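Local coordinates for Lmo2445 protein (Listeria monocytogenes EGD-e, PDB 5HZL) that is of unknown function but is a secreted, internalin-like leucine-rich repeat protein that binds calcium ions, at residues D164-N168 and P186-F190; M144-I150 and M169-L175. Numbering follows the deposited sequence.

Both interactions join consecutive leucine-rich repeats, and the chain runs from one into the other: residues 164-168 of interaction 1 lead into residues 169-175 of interaction 2. Their centres lie about 11 Å apart. Leu175 is the main meeting point, its CD2 being 3.9 Å from Trp166 CE3, 4.0 Å from Ile189 CG2 and 4.3 Å from Phe190 CE1, so the sheet core of interaction 2 passes into the loop-helix packing of interaction 1. Each contact holds a calcium ligand, but to a different ion: Glu187 in interaction 1 pairs with Glu163, Asp173 in interaction 2 with the backbone O of Gln194. The Gln194 side chain instead lies about 4 Å from those of Ile189 and Leu172.

Interaction 1 (D164-N168 and P186-F190); sequences DIWMN and PEDIF. With CA (calcium ion), chain D.
Residues 164-168 form an irregular loop in which Ile165 is extended (phi/psi -73/157°) and Trp166 takes a left-handed conformation (64/34°). Residues 186-190 start a helix, with Pro186 as its N-cap. The CA atoms lie 5.5 Å apart for Asp164 and Asp188, 6.5 Å for Ile165 and Pro186, and 6.3 Å for Met167 and Ile189. No direct hydrogen bond joins the segments. A water accepts from Ile189 N at 2.7 Å and donates to Ile165 O at 2.9 Å. Ile189 (chi1 t, chi2 p) points toward the loop, its CD1 3.3 Å from Trp166 O and 4.0 Å from SE of selenomethionine Met167, whose all-m side chain curls over to the helix. Trp166 CZ3 meets Pro186 CG at 4.2 Å, and Asp164 CB lies 3.5 Å from Asp188 OD2. Glu187, its CA-to-CB bond sideways to the loop, binds calcium through OE2 at 2.6 Å, with Glu163 as the other protein ligand. This is packing of adjacent leucine-rich repeats away from their strands, the segment linking two strands lying against its counterpart in the next repeat. Here, helix 187-191 sits beside the preceding loop, with Trp166 and Ile189 both resting on Leu175 of strand 174-176.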
ATOM      1  N   ASP A 164     -11.547  11.457   4.128  1.00 64.92           N
ATOM      2  CA  ASP A 164     -10.591  12.585   4.013  1.00 69.26           C
ATOM      3  C   ASP A 164      -9.064  12.314   3.895  1.00 68.63           C
ATOM      4  O   ASP A 164      -8.280  13.277   3.879  1.00 69.19           O
ATOM      5  CB  ASP A 164     -10.885  13.662   5.103  1.00 72.72           C
ATOM      6  CG  ASP A 164     -10.775  13.142   6.546  1.00 75.11           C
ATOM      7  OD1 ASP A 164     -10.331  12.000   6.774  1.00 76.98           O
ATOM      8  OD2 ASP A 164     -11.141  13.902   7.468  1.00 79.48           O
ATOM      9  N   ILE A 165      -8.616  11.062   3.783  1.00 66.02           N
ATOM     10  CA  ILE A 165      -7.167  10.873   3.646  1.00 65.48           C
ATOM     11  C   ILE A 165      -6.691  11.297   2.258  1.00 62.87           C
ATOM     12  O   ILE A 165      -7.461  11.330   1.288  1.00 62.75           O
ATOM     13  CB  ILE A 165      -6.636   9.448   3.953  1.00 67.60           C
ATOM     14  CG1 ILE A 165      -7.019   8.422   2.884  1.00 68.55           C
ATOM     15  CG2 ILE A 165      -7.064   8.998   5.350  1.00 71.10           C
ATOM     16  CD1 ILE A 165      -6.327   7.096   3.121  1.00 69.73           C
ATOM     17  N   TRP A 166      -5.402  11.606   2.206  1.00 58.64           N
ATOM     18  CA  TRP A 166      -4.700  12.032   1.015  1.00 55.74           C
ATOM     19  C   TRP A 166      -5.194  13.378   0.432  1.00 56.74           C
ATOM     20  O   TRP A 166      -5.166  13.608  -0.787  1.00 55.17           O
ATOM     21  CB  TRP A 166      -4.634  10.894  -0.023  1.00 53.99           C
ATOM     22  CG  TRP A 166      -4.071   9.586   0.530  1.00 51.40           C
ATOM     23  CD1 TRP A 166      -2.980   9.443   1.349  1.00 50.97           C
ATOM     24  CD2 TRP A 166      -4.504   8.254   0.215  1.00 49.86           C
ATOM     25  NE1 TRP A 166      -2.755   8.116   1.615  1.00 49.03           N
ATOM     26  CE2 TRP A 166      -3.667   7.363   0.923  1.00 48.53           C
ATOM     27  CE3 TRP A 166      -5.532   7.725  -0.578  1.00 49.42           C
ATOM     28  CZ2 TRP A 166      -3.827   5.972   0.858  1.00 46.83           C
ATOM     29  CZ3 TRP A 166      -5.690   6.348  -0.639  1.00 47.66           C
ATOM     30  CH2 TRP A 166      -4.839   5.487   0.079  1.00 46.94           C
HETATM   31  N   MSE A 167      -5.604  14.271   1.334  1.00 58.49           N
HETATM   32  CA  MSE A 167      -6.073  15.611   0.976  1.00 61.04           C
HETATM   33  C   MSE A 167      -5.061  16.649   1.371  1.00 62.99           C
HETATM   34  O   MSE A 167      -5.343  17.847   1.373  1.00 65.94           O
HETATM   35  CB  MSE A 167      -7.384  15.850   1.696  1.00 62.67           C
HETATM   36  CG  MSE A 167      -8.475  14.970   1.111  1.00 63.19           C
HETATM   37 SE   MSE A 167      -8.879  15.579  -0.715  1.00 65.99          SE
HETATM   38  CE  MSE A 167      -9.907  17.215  -0.301  1.00 68.13           C
ATOM     39  N   ASN A 168      -3.860  16.179   1.687  1.00 63.19           N
ATOM     40  CA  ASN A 168      -2.738  17.009   2.097  1.00 64.73           C
ATOM     41  C   ASN A 168      -1.654  17.142   0.986  1.00 62.47           C
ATOM     42  O   ASN A 168      -0.560  17.630   1.267  1.00 60.89           O
ATOM     43  CB  ASN A 168      -2.114  16.373   3.364  1.00 66.34           C
ATOM     44  CG  ASN A 168      -1.614  14.920   3.135  1.00 66.42           C
ATOM     45  OD1 ASN A 168      -2.179  14.162   2.325  1.00 64.47           O
ATOM     46  ND2 ASN A 168      -0.557  14.529   3.863  1.00 66.70           N
ATOM     47  N   PRO A 186     -11.871   6.239  -0.507  1.00 50.01           N
ATOM     48  CA  PRO A 186     -11.363   7.560  -0.131  1.00 52.23           C
ATOM     49  C   PRO A 186     -12.130   8.569  -1.005  1.00 54.61           C
ATOM     50  O   PRO A 186     -11.635   9.017  -2.033  1.00 54.51           O
ATOM     51  CB  PRO A 186      -9.883   7.488  -0.493  1.00 50.61           C
ATOM     52  CG  PRO A 186      -9.805   6.478  -1.573  1.00 49.12           C
ATOM     53  CD  PRO A 186     -10.901   5.494  -1.329  1.00 48.68           C
ATOM     54  N   GLU A 187     -13.347   8.900  -0.586  1.00 57.62           N
ATOM     55  CA  GLU A 187     -14.214   9.798  -1.352  1.00 60.38           C
ATOM     56  C   GLU A 187     -13.699  11.179  -1.705  1.00 60.04           C
ATOM     57  O   GLU A 187     -13.738  11.560  -2.870  1.00 60.07           O
ATOM     58  CB  GLU A 187     -15.576   9.963  -0.675  1.00 64.06           C
ATOM     59  CG  GLU A 187     -16.415   8.706  -0.693  1.00 65.66           C
ATOM     60  CD  GLU A 187     -17.833   8.950  -0.229  1.00 69.09           C
ATOM     61  OE1 GLU A 187     -18.714   8.184  -0.669  1.00 70.14           O
ATOM     62  OE2 GLU A 187     -18.078   9.913   0.546  1.00 71.86           O
ATOM     63  N   ASP A 188     -13.238  11.927  -0.708  1.00 59.43           N
ATOM     64  CA  ASP A 188     -12.773  13.294  -0.950  1.00 60.12           C
ATOM     65  C   ASP A 188     -11.837  13.450  -2.142  1.00 59.46           C
ATOM     66  O   ASP A 188     -12.113  14.253  -3.039  1.00 60.74           O
ATOM     67  CB  ASP A 188     -12.097  13.901   0.288  1.00 60.76           C
ATOM     68  CG  ASP A 188     -13.053  14.130   1.451  1.00 61.14           C
ATOM     69  OD1 ASP A 188     -14.162  13.565   1.483  1.00 61.01           O
ATOM     70  OD2 ASP A 188     -12.666  14.900   2.353  1.00 62.52           O
ATOM     71  N   ILE A 189     -10.758  12.668  -2.154  1.00 57.41           N
ATOM     72  CA  ILE A 189      -9.760  12.755  -3.219  1.00 57.02           C
ATOM     73  C   ILE A 189     -10.332  12.415  -4.603  1.00 57.43           C
ATOM     74  O   ILE A 189      -9.993  13.097  -5.576  1.00 57.38           O
ATOM     75  CB  ILE A 189      -8.480  11.940  -2.887  1.00 56.28           C
ATOM     76  CG1 ILE A 189      -7.303  12.351  -3.783  1.00 56.34           C
ATOM     77  CG2 ILE A 189      -8.739  10.442  -2.925  1.00 55.68           C
ATOM     78  CD1 ILE A 189      -6.884  13.803  -3.627  1.00 57.92           C
ATOM     79  N   PHE A 190     -11.196  11.398  -4.709  1.00 57.09           N
ATOM     80  CA  PHE A 190     -11.782  11.079  -6.016  1.00 58.11           C
ATOM     81  C   PHE A 190     -12.788  12.127  -6.490  1.00 60.35           C
ATOM     82  O   PHE A 190     -12.901  12.369  -7.690  1.00 61.22           O
ATOM     83  CB  PHE A 190     -12.432   9.694  -6.073  1.00 58.20           C
ATOM     84  CG  PHE A 190     -11.476   8.554  -5.893  1.00 57.58           C
ATOM     85  CD1 PHE A 190     -10.290   8.489  -6.622  1.00 58.42           C
ATOM     86  CD2 PHE A 190     -11.803   7.491  -5.085  1.00 57.42           C
ATOM     87  CE1 PHE A 190      -9.414   7.427  -6.474  1.00 57.93           C
ATOM     88  CE2 PHE A 190     -10.933   6.418  -4.944  1.00 57.95           C
ATOM     89  CZ  PHE A 190      -9.735   6.384  -5.639  1.00 57.05           C
TER
HETATM   90 CA    CA D 403     -20.073  10.043   2.143  1.00 79.75          CA
HETATM   91  O   HOH W   1      -9.986  11.103  -0.122  1.00 50.20           O

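Interaction 2 (M144-I150 and M169-L175); sequences MEGLVSI and MPNLDSL. With CA (calcium ion), chain F.
Val148 O accepts two backbone hydrogen bonds, from Asp173 N at 2.7 Å and Ser174 N at 3.1 Å, and Ile150 N donates to Ser174 O at 2.9 Å. The strands run parallel, Ser149 opposite Ser174 (CA-CA 4.5 Å) and Ile150 opposite Leu175 (5.0 Å). Before each strand lies a type I turn, Met144-Leu147 and Met169-Leu172, closed by Leu147 N to Met144 O and Leu172 N to Met169 O, both 3.2 Å. Offset by 25 residues, the segments are equivalent parts of successive leucine-rich repeats in the parallel sheet, where Met144, Leu147 and Ile150 match Met169, Leu172 and Leu175 as inward-facing residues. There, SE of selenomethionine Met169 lies 3.8 Å from Leu147 CD1 and 4.0 Å from Ile150 CD1; Ile150 (chi1 m, chi2 t) places CD1 4.0 Å from Leu172 CD1 and CB 3.9 Å from Leu175 CD1. On the other face, Ser149 CB and Ser174 CB are 3.7 Å apart. Asp173 OD1, just before strand 174-176, binds calcium at 2.6 Å, with Gln194 backbone O as co-ligand.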
HETATM    1  N   MSE A 144       5.655  14.076   2.708  1.00 51.63           N
HETATM    2  CA  MSE A 144       5.747  13.945   1.246  1.00 50.95           C
HETATM    3  C   MSE A 144       4.642  14.726   0.561  1.00 51.69           C
HETATM    4  O   MSE A 144       4.039  14.269  -0.408  1.00 51.93           O
HETATM    5  CB  MSE A 144       5.653  12.439   0.975  1.00 49.37           C
HETATM    6  CG  MSE A 144       6.919  11.739   1.463  1.00 49.91           C
HETATM    7 SE   MSE A 144       6.720   9.785   1.522  1.00 49.83          SE
HETATM    8  CE  MSE A 144       6.296   9.530   3.424  1.00 50.17           C
ATOM      9  N   GLU A 145       4.389  15.936   1.050  1.00 53.26           N
ATOM     10  CA  GLU A 145       3.336  16.805   0.508  1.00 54.23           C
ATOM     11  C   GLU A 145       3.467  17.174  -0.979  1.00 52.98           C
ATOM     12  O   GLU A 145       2.497  17.615  -1.594  1.00 54.82           O
ATOM     13  CB  GLU A 145       3.190  18.084   1.349  1.00 58.35           C
ATOM     14  CG  GLU A 145       2.608  17.903   2.765  1.00 61.03           C
ATOM     15  CD  GLU A 145       3.511  17.196   3.784  1.00 61.75           C
ATOM     16  OE1 GLU A 145       4.761  17.313   3.698  1.00 63.07           O
ATOM     17  OE2 GLU A 145       2.955  16.547   4.707  1.00 61.48           O
ATOM     18  N   GLY A 146       4.649  16.982  -1.553  1.00 50.79           N
ATOM     19  CA  GLY A 146       4.895  17.292  -2.957  1.00 49.86           C
ATOM     20  C   GLY A 146       4.588  16.198  -3.958  1.00 48.21           C
ATOM     21  O   GLY A 146       4.744  16.425  -5.152  1.00 47.55           O
ATOM     22  N   LEU A 147       4.153  15.024  -3.487  1.00 46.99           N
ATOM     23  CA  LEU A 147       3.829  13.902  -4.377  1.00 45.74           C
ATOM     24  C   LEU A 147       2.869  14.219  -5.528  1.00 46.21           C
ATOM     25  O   LEU A 147       1.847  14.889  -5.336  1.00 46.99           O
ATOM     26  CB  LEU A 147       3.281  12.715  -3.580  1.00 44.77           C
ATOM     27  CG  LEU A 147       4.290  11.861  -2.803  1.00 44.67           C
ATOM     28  CD1 LEU A 147       3.596  10.915  -1.831  1.00 43.75           C
ATOM     29  CD2 LEU A 147       5.196  11.082  -3.757  1.00 44.32           C
ATOM     30  N   VAL A 148       3.225  13.731  -6.717  1.00 45.49           N
ATOM     31  CA  VAL A 148       2.425  13.916  -7.925  1.00 46.31           C
ATOM     32  C   VAL A 148       1.728  12.616  -8.297  1.00 45.34           C
ATOM     33  O   VAL A 148       0.583  12.645  -8.736  1.00 46.24           O
ATOM     34  CB  VAL A 148       3.281  14.419  -9.112  1.00 46.43           C
ATOM     35  CG1 VAL A 148       2.458  14.489 -10.405  1.00 46.15           C
ATOM     36  CG2 VAL A 148       3.881  15.773  -8.763  1.00 47.49           C
ATOM     37  N   SER A 149       2.409  11.488  -8.131  1.00 44.88           N
ATOM     38  CA  SER A 149       1.811  10.196  -8.465  1.00 44.60           C
ATOM     39  C   SER A 149       2.205   9.090  -7.495  1.00 43.42           C
ATOM     40  O   SER A 149       3.374   8.913  -7.180  1.00 42.17           O
ATOM     41  CB  SER A 149       2.175   9.777  -9.885  1.00 44.48           C
ATOM     42  OG  SER A 149       3.554   9.594  -9.996  1.00 44.45           O
ATOM     43  N   ILE A 150       1.182   8.357  -7.060  1.00 44.28           N
ATOM     44  CA  ILE A 150       1.264   7.242  -6.131  1.00 43.46           C
ATOM     45  C   ILE A 150       0.675   5.991  -6.758  1.00 43.00           C
ATOM     46  O   ILE A 150      -0.457   5.997  -7.242  1.00 42.22           O
ATOM     47  CB  ILE A 150       0.431   7.542  -4.874  1.00 44.62           C
ATOM     48  CG1 ILE A 150       1.060   8.713  -4.102  1.00 46.11           C
ATOM     49  CG2 ILE A 150       0.311   6.308  -3.979  1.00 44.00           C
ATOM     50  CD1 ILE A 150       0.236   9.179  -2.920  1.00 47.33           C
HETATM   51  N   MSE A 169      -1.960  16.715  -0.250  1.00 60.54           N
HETATM   52  CA  MSE A 169      -1.007  16.739  -1.383  1.00 59.30           C
HETATM   53  C   MSE A 169      -1.570  17.518  -2.549  1.00 58.61           C
HETATM   54  O   MSE A 169      -2.163  16.933  -3.456  1.00 56.80           O
HETATM   55  CB  MSE A 169      -0.750  15.282  -1.759  1.00 58.69           C
HETATM   56  CG  MSE A 169       0.182  14.624  -0.738  1.00 59.55           C
HETATM   57 SE   MSE A 169       0.349  12.686  -1.052  1.00 58.89          SE
HETATM   58  CE  MSE A 169      -1.313  12.172  -0.126  1.00 58.48           C
ATOM     59  N   PRO A 170      -1.361  18.839  -2.562  1.00 59.15           N
ATOM     60  CA  PRO A 170      -1.945  19.689  -3.617  1.00 60.36           C
ATOM     61  C   PRO A 170      -1.580  19.430  -5.079  1.00 59.97           C
ATOM     62  O   PRO A 170      -2.272  19.941  -5.961  1.00 61.53           O
ATOM     63  CB  PRO A 170      -1.530  21.113  -3.200  1.00 61.76           C
ATOM     64  CG  PRO A 170      -0.330  20.940  -2.355  1.00 60.70           C
ATOM     65  CD  PRO A 170      -0.501  19.629  -1.654  1.00 59.07           C
ATOM     66  N   ASN A 171      -0.527  18.663  -5.345  1.00 58.91           N
ATOM     67  CA  ASN A 171      -0.130  18.389  -6.737  1.00 58.43           C
ATOM     68  C   ASN A 171      -0.385  16.973  -7.201  1.00 56.09           C
ATOM     69  O   ASN A 171      -0.126  16.661  -8.362  1.00 56.57           O
ATOM     70  CB  ASN A 171       1.329  18.795  -6.944  1.00 58.60           C
ATOM     71  CG  ASN A 171       1.532  20.285  -6.769  1.00 60.11           C
ATOM     72  OD1 ASN A 171       0.678  21.087  -7.153  1.00 61.99           O
ATOM     73  ND2 ASN A 171       2.657  20.666  -6.199  1.00 60.16           N
ATOM     74  N   LEU A 172      -0.913  16.140  -6.301  1.00 54.40           N
ATOM     75  CA  LEU A 172      -1.221  14.748  -6.599  1.00 52.55           C
ATOM     76  C   LEU A 172      -2.126  14.724  -7.819  1.00 53.68           C
ATOM     77  O   LEU A 172      -3.177  15.377  -7.827  1.00 55.29           O
ATOM     78  CB  LEU A 172      -1.904  14.087  -5.397  1.00 51.05           C
ATOM     79  CG  LEU A 172      -2.237  12.593  -5.478  1.00 48.40           C
ATOM     80  CD1 LEU A 172      -0.997  11.757  -5.734  1.00 46.58           C
ATOM     81  CD2 LEU A 172      -2.916  12.155  -4.193  1.00 47.69           C
ATOM     82  N   ASP A 173      -1.691  14.001  -8.849  1.00 53.38           N
ATOM     83  CA  ASP A 173      -2.429  13.912 -10.107  1.00 54.67           C
ATOM     84  C   ASP A 173      -2.725  12.480 -10.549  1.00 52.93           C
ATOM     85  O   ASP A 173      -3.505  12.282 -11.487  1.00 53.78           O
ATOM     86  CB  ASP A 173      -1.618  14.603 -11.208  1.00 56.32           C
ATOM     87  CG  ASP A 173      -2.437  14.881 -12.455  1.00 58.68           C
ATOM     88  OD1 ASP A 173      -3.509  15.534 -12.343  1.00 62.97           O
ATOM     89  OD2 ASP A 173      -1.990  14.485 -13.548  1.00 57.84           O
ATOM     90  N   SER A 174      -2.096  11.494  -9.911  1.00 51.06           N
ATOM     91  CA  SER A 174      -2.326  10.091 -10.257  1.00 49.64           C
ATOM     92  C   SER A 174      -2.305   9.230  -8.993  1.00 46.50           C
ATOM     93  O   SER A 174      -1.340   9.262  -8.239  1.00 43.68           O
ATOM     94  CB  SER A 174      -1.285   9.606 -11.262  1.00 50.07           C
ATOM     95  OG  SER A 174      -1.566   8.277 -11.677  1.00 50.85           O
ATOM     96  N   LEU A 175      -3.375   8.467  -8.777  1.00 45.37           N
ATOM     97  CA  LEU A 175      -3.504   7.607  -7.599  1.00 44.78           C
ATOM     98  C   LEU A 175      -4.056   6.254  -8.041  1.00 43.57           C
ATOM     99  O   LEU A 175      -5.243   6.135  -8.317  1.00 44.30           O
ATOM    100  CB  LEU A 175      -4.432   8.276  -6.571  1.00 45.66           C
ATOM    101  CG  LEU A 175      -4.737   7.538  -5.270  1.00 44.65           C
ATOM    102  CD1 LEU A 175      -3.457   7.315  -4.489  1.00 44.57           C
ATOM    103  CD2 LEU A 175      -5.745   8.320  -4.446  1.00 45.04           C
TER
HETATM  104 CA    CA F 405      -4.700  17.804 -11.927  1.00 64.08          CA